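Phosphodiesterase (Pseudomonas aeruginosa, PDB 4G75) is a magnesium-binding, colicin M-like bacteriocin that probably kills susceptible bacteria by hydrolysing the lipid-linked precursor of their peptidoglycan. Local coordinates at residues T8-Q14 / V47-N51; R106-M110 / G140-P144. Residue numbers count along the deposited sequence, not the author numbering.

Contact 1: T8-Q14 / V47-N51. With EDO (1,2-ethanediol), chain I; EDO (1,2-ethanediol), chain H.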
loop_
_atom_site.group_PDB
_atom_site.type_symbol
_atom_site.label_atom_id
_atom_site.label_comp_id
_atom_site.label_asym_id
_atom_site.label_seq_id
_atom_site.Cartn_x
_atom_site.Cartn_y
_atom_site.Cartn_z
ATOM N N THR A 8 -12.333 5.646 4.555
ATOM C CA THR A 8 -13.493 6.386 4.061
ATOM C C THR A 8 -13.536 6.423 2.536
ATOM O O THR A 8 -12.499 6.439 1.877
ATOM C CB THR A 8 -13.495 7.822 4.595
ATOM O OG1 THR A 8 -12.339 8.514 4.109
ATOM C CG2 THR A 8 -13.466 7.814 6.107
ATOM N N THR A 9 -14.742 6.427 1.977
ATOM C CA THR A 9 -14.912 6.563 0.534
ATOM C C THR A 9 -15.187 8.020 0.207
ATOM O O THR A 9 -15.995 8.651 0.874
ATOM C CB THR A 9 -16.103 5.732 0.032
ATOM O OG1 THR A 9 -15.867 4.344 0.296
ATOM C CG2 THR A 9 -16.296 5.929 -1.460
ATOM N N ILE A 10 -14.522 8.559 -0.813
ATOM C CA ILE A 10 -14.798 9.929 -1.226
ATOM C C ILE A 10 -15.522 9.980 -2.560
ATOM O O ILE A 10 -15.557 8.998 -3.298
ATOM C CB ILE A 10 -13.525 10.800 -1.287
ATOM C CG1 ILE A 10 -12.590 10.338 -2.406
ATOM C CG2 ILE A 10 -12.805 10.799 0.062
ATOM C CD1 ILE A 10 -11.502 11.346 -2.712
ATOM N N VAL A 11 -16.106 11.137 -2.847
ATOM C CA VAL A 11 -16.805 11.375 -4.100
ATOM C C VAL A 11 -15.874 12.083 -5.072
ATOM O O VAL A 11 -15.405 13.185 -4.797
ATOM C CB VAL A 11 -18.052 12.252 -3.881
ATOM C CG1 VAL A 11 -18.678 12.626 -5.227
ATOM C CG2 VAL A 11 -19.051 11.535 -2.988
ATOM N N ALA A 12 -15.604 11.461 -6.213
ATOM C CA ALA A 12 -14.690 12.066 -7.169
ATOM C C ALA A 12 -15.103 11.835 -8.616
ATOM O O ALA A 12 -15.745 10.837 -8.945
ATOM C CB ALA A 12 -13.271 11.557 -6.942
ATOM N N GLY A 13 -14.716 12.769 -9.475
ATOM C CA GLY A 13 -14.982 12.669 -10.898
ATOM C C GLY A 13 -13.768 13.080 -11.707
ATOM O O GLY A 13 -12.808 13.621 -11.162
ATOM N N GLN A 14 -13.806 12.813 -13.010
ATOM C CA GLN A 14 -12.683 13.119 -13.893
ATOM C C GLN A 14 -12.210 14.559 -13.735
ATOM O O GLN A 14 -11.011 14.837 -13.756
ATOM C CB GLN A 14 -13.086 12.877 -15.349
ATOM C CG GLN A 14 -13.232 11.410 -15.721
ATOM C CD GLN A 14 -14.110 11.221 -16.947
ATOM O OE1 GLN A 14 -15.288 11.595 -16.941
ATOM N NE2 GLN A 14 -13.547 10.643 -18.005
ATOM N N VAL A 47 -9.949 8.496 -10.685
ATOM C CA VAL A 47 -11.200 8.332 -9.952
ATOM C C VAL A 47 -11.179 7.010 -9.191
ATOM O O VAL A 47 -11.599 6.934 -8.034
ATOM C CB VAL A 47 -12.420 8.388 -10.897
ATOM C CG1 VAL A 47 -13.672 7.843 -10.196
ATOM C CG2 VAL A 47 -12.653 9.821 -11.369
ATOM N N ALA A 48 -10.696 5.967 -9.850
ATOM C CA ALA A 48 -10.566 4.673 -9.201
ATOM C C ALA A 48 -9.519 4.730 -8.098
ATOM O O ALA A 48 -9.767 4.277 -6.986
ATOM C CB ALA A 48 -10.216 3.590 -10.224
ATOM N N TYR A 49 -8.361 5.310 -8.401
ATOM C CA TYR A 49 -7.249 5.328 -7.446
ATOM C C TYR A 49 -7.602 6.008 -6.120
ATOM O O TYR A 49 -7.208 5.523 -5.041
ATOM C CB TYR A 49 -5.993 5.973 -8.053
ATOM C CG TYR A 49 -5.323 5.184 -9.165
ATOM C CD1 TYR A 49 -5.075 3.824 -9.030
ATOM C CD2 TYR A 49 -4.903 5.816 -10.335
ATOM C CE1 TYR A 49 -4.449 3.107 -10.023
ATOM C CE2 TYR A 49 -4.273 5.109 -11.348
ATOM C CZ TYR A 49 -4.047 3.756 -11.187
ATOM O OH TYR A 49 -3.429 3.035 -12.177
ATOM N N VAL A 50 -8.335 7.120 -6.179
ATOM C CA VAL A 50 -8.620 7.857 -4.952
ATOM C C VAL A 50 -9.505 7.074 -3.981
ATOM O O VAL A 50 -9.626 7.448 -2.823
ATOM C CB VAL A 50 -9.211 9.274 -5.191
ATOM C CG1 VAL A 50 -8.231 10.148 -5.963
ATOM C CG2 VAL A 50 -10.567 9.192 -5.897
ATOM N N ASN A 51 -10.116 5.989 -4.442
ATOM C CA ASN A 51 -10.832 5.096 -3.526
ATOM C C ASN A 51 -10.186 3.711 -3.407
ATOM O O ASN A 51 -10.813 2.754 -2.951
ATOM C CB ASN A 51 -12.318 4.997 -3.881
ATOM C CG ASN A 51 -13.107 6.187 -3.381
ATOM O OD1 ASN A 51 -12.959 6.607 -2.231
ATOM N ND2 ASN A 51 -13.941 6.746 -4.245
HETATM C C1 EDO I . -16.818 11.361 -14.249
HETATM O O1 EDO I . -16.302 12.676 -14.497
HETATM C C2 EDO I . -15.758 10.544 -13.520
HETATM O O2 EDO I . -16.193 9.189 -13.350
HETATM C C1 EDO H . -12.398 2.864 1.434
HETATM O O1 EDO H . -12.424 1.465 1.740
HETATM C C2 EDO H . -11.970 3.064 -0.016
HETATM O O2 EDO H . -12.902 2.401 -0.879
#
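Asn51 anchors this contact through its side-chain amide, which reads both polar atoms of one residue's backbone. Ile10 N donates to Asn51 OD1 at 2.9 Å with an N-H...O angle of 162°, and Asn51 ND2 returns a bond to Ile10 O, also at 2.9 Å and nearly straight at 175°. The primary amide thus pairs with the extended chain much as the edge of a neighbouring strand would, although neither segment is a strand. The CA atoms of Thr9 and Asn51 lie 5.9 Å apart. Placed in the fold, this is an N-terminal loop, ahead of helix 18-24, drawn along the C-terminal part of helix 34-49 and the residues that follow it. At the other end of the contact, Val47 supplies an apolar footing: its CG2 lies 3.5 Å from Gly13 C and 3.6 Å from Gln14 N. Between the two, Val50 CG2 meets Ile10 CD1 at 4.0 Å and Ala12 CB at 3.7 Å, while Phe17 touches both Val47 and Val50. Two ethanediols, probably from the crystallisation liquor, occupy the margins: one accepts from Gln14 N at its O1 (2.9 Å), the other donates from O2 to Asn51 O (3.0 Å).

Contact 2: R106-M110 / G140-P144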
loop_
_atom_site.group_PDB
_atom_site.type_symbol
_atom_site.label_atom_id
_atom_site.label_comp_id
_atom_site.label_asym_id
_atom_site.label_seq_id
_atom_site.Cartn_x
_atom_site.Cartn_y
_atom_site.Cartn_z
ATOM N N ARG A 106 -6.571 13.173 -0.798
ATOM C CA ARG A 106 -6.291 12.243 -1.888
ATOM C C ARG A 106 -6.168 12.931 -3.232
ATOM O O ARG A 106 -5.216 12.694 -3.987
ATOM C CB ARG A 106 -7.376 11.169 -1.953
ATOM C CG ARG A 106 -7.373 10.279 -0.722
ATOM C CD ARG A 106 -8.603 9.399 -0.668
ATOM N NE ARG A 106 -8.734 8.738 0.632
ATOM C CZ ARG A 106 -9.741 7.936 0.955
ATOM N NH1 ARG A 106 -10.690 7.679 0.065
ATOM N NH2 ARG A 106 -9.805 7.391 2.166
ATOM N N ILE A 107 -7.141 13.781 -3.534
ATOM C CA ILE A 107 -7.169 14.453 -4.823
ATOM C C ILE A 107 -5.976 15.391 -4.969
ATOM O O ILE A 107 -5.279 15.368 -5.987
ATOM C CB ILE A 107 -8.516 15.175 -5.039
ATOM C CG1 ILE A 107 -9.637 14.134 -5.146
ATOM C CG2 ILE A 107 -8.460 16.067 -6.283
ATOM C CD1 ILE A 107 -11.037 14.707 -5.117
ATOM N N THR A 108 -5.715 16.191 -3.942
ATOM C CA THR A 108 -4.559 17.086 -3.982
ATOM C C THR A 108 -3.261 16.298 -4.154
ATOM O O THR A 108 -2.376 16.693 -4.905
ATOM C CB THR A 108 -4.465 17.955 -2.718
ATOM O OG1 THR A 108 -5.628 18.788 -2.622
ATOM C CG2 THR A 108 -3.223 18.830 -2.761
ATOM N N ALA A 109 -3.150 15.185 -3.441
ATOM C CA ALA A 109 -1.952 14.367 -3.507
ATOM C C ALA A 109 -1.701 13.898 -4.938
ATOM O O ALA A 109 -0.575 13.940 -5.416
ATOM C CB ALA A 109 -2.073 13.177 -2.559
HETATM N N MSE A 110 -2.755 13.465 -5.623
HETATM C CA MSE A 110 -2.608 12.983 -6.990
HETATM C C MSE A 110 -2.320 14.125 -7.963
HETATM O O MSE A 110 -1.477 13.993 -8.840
HETATM C CB MSE A 110 -3.840 12.208 -7.444
HETATM C CG MSE A 110 -3.743 11.723 -8.879
HETATM SE SE MSE A 110 -2.300 10.416 -9.119
HETATM C CE MSE A 110 -3.311 8.867 -8.475
ATOM N N GLY A 140 -2.589 4.420 3.259
ATOM C CA GLY A 140 -3.904 4.737 2.718
ATOM C C GLY A 140 -4.194 4.147 1.349
ATOM O O GLY A 140 -3.614 3.129 0.964
ATOM N N VAL A 141 -5.089 4.798 0.601
ATOM C CA VAL A 141 -5.601 4.222 -0.652
ATOM C C VAL A 141 -4.529 4.017 -1.717
ATOM O O VAL A 141 -4.702 3.197 -2.612
ATOM C CB VAL A 141 -6.767 5.058 -1.266
ATOM C CG1 VAL A 141 -7.934 5.139 -0.301
ATOM C CG2 VAL A 141 -6.295 6.450 -1.682
ATOM N N TYR A 142 -3.426 4.759 -1.628
ATOM C CA TYR A 142 -2.373 4.650 -2.638
ATOM C C TYR A 142 -1.274 3.675 -2.238
ATOM O O TYR A 142 -0.373 3.393 -3.027
ATOM C CB TYR A 142 -1.715 6.010 -2.922
ATOM C CG TYR A 142 -2.637 7.107 -3.432
ATOM C CD1 TYR A 142 -3.424 6.913 -4.558
ATOM C CD2 TYR A 142 -2.686 8.342 -2.805
ATOM C CE1 TYR A 142 -4.251 7.908 -5.031
ATOM C CE2 TYR A 142 -3.508 9.353 -3.277
ATOM C CZ TYR A 142 -4.285 9.125 -4.391
ATOM O OH TYR A 142 -5.108 10.116 -4.876
ATOM N N THR A 143 -1.331 3.164 -1.015
ATOM C CA THR A 143 -0.189 2.426 -0.471
ATOM C C THR A 143 0.064 1.070 -1.139
ATOM O O THR A 143 1.213 0.739 -1.457
ATOM C CB THR A 143 -0.285 2.279 1.060
ATOM O OG1 THR A 143 -0.093 3.567 1.663
ATOM C CG2 THR A 143 0.794 1.314 1.582
ATOM N N PRO A 144 -0.993 0.275 -1.350
ATOM C CA PRO A 144 -0.722 -0.980 -2.060
ATOM C C PRO A 144 -0.142 -0.736 -3.456
ATOM O O PRO A 144 0.782 -1.440 -3.875
ATOM C CB PRO A 144 -2.101 -1.631 -2.145
ATOM C CG PRO A 144 -2.809 -1.127 -0.901
ATOM C CD PRO A 144 -2.361 0.318 -0.795
#
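From Gly140 to Thr143 the chain makes a type I beta turn, closed by a 3.0 Å hydrogen bond from Thr143 N to Gly140 O; a weak one (3.1 Å, 134°) runs from Gly140 N to Thr143 OG1. The turn aims its two central side chains at helix 106-113. Val141 comes first: its CG1 lies over one face of the Arg106 guanidinium, 3.6 Å from Arg106 CZ. The polar edge of that group is engaged by other partners, a salt bridge to Asp4 and a hydrogen bond to Thr8 O among them. Next is Tyr142, with 92 Å² of its surface covered. Its OH donates to Arg106 O at 2.7 Å, near the ring plane, and the same carbonyl also accepts the helical bond from Met110 N at 3.1 Å. One acceptor therefore serves both the first helical turn and the tertiary contact. This contact belongs to the helical part of the protein, where helix 106-113 packs on the turn that leads into helix 143-153, and Tyr49 and Gln99 from two further helices also touch Tyr142. Around the ring, Ala109 CB approaches Tyr142 CE2 at 4.1 Å, and CE of Met110, modelled as selenomethionine, reaches Tyr142 CE1 at 3.7 Å. Thr143 and Pro144 turn to other partners: Thr143 OG1 bonds to Asp96, and Pro144 packs on Trp205 and Val206 of helix 205-208.

In the fold
From the N terminus, contact 1 closes first: 32 residues, including helix 18-24 and most of helix 34-49, separate its segments. Contact 2 opens only after helices 55-65 and 81-102, and its 29 intervening residues are almost all irregular. The two loops are therefore in series, neither nested nor crossed, yet their centres lie about 10 Å apart and their atoms meet. Arg106 NH1 is 2.8 Å from Thr8 O, a probable hydrogen bond, and Val50 CG1 is 3.3 Å from Tyr142 OH. Together they join the N-terminal loop, helix 34-49, helix 106-113 and the start of helix 143-153, before the chain enters the mixed sheet and the magnesium site of Val211, Glu213 and Asp241.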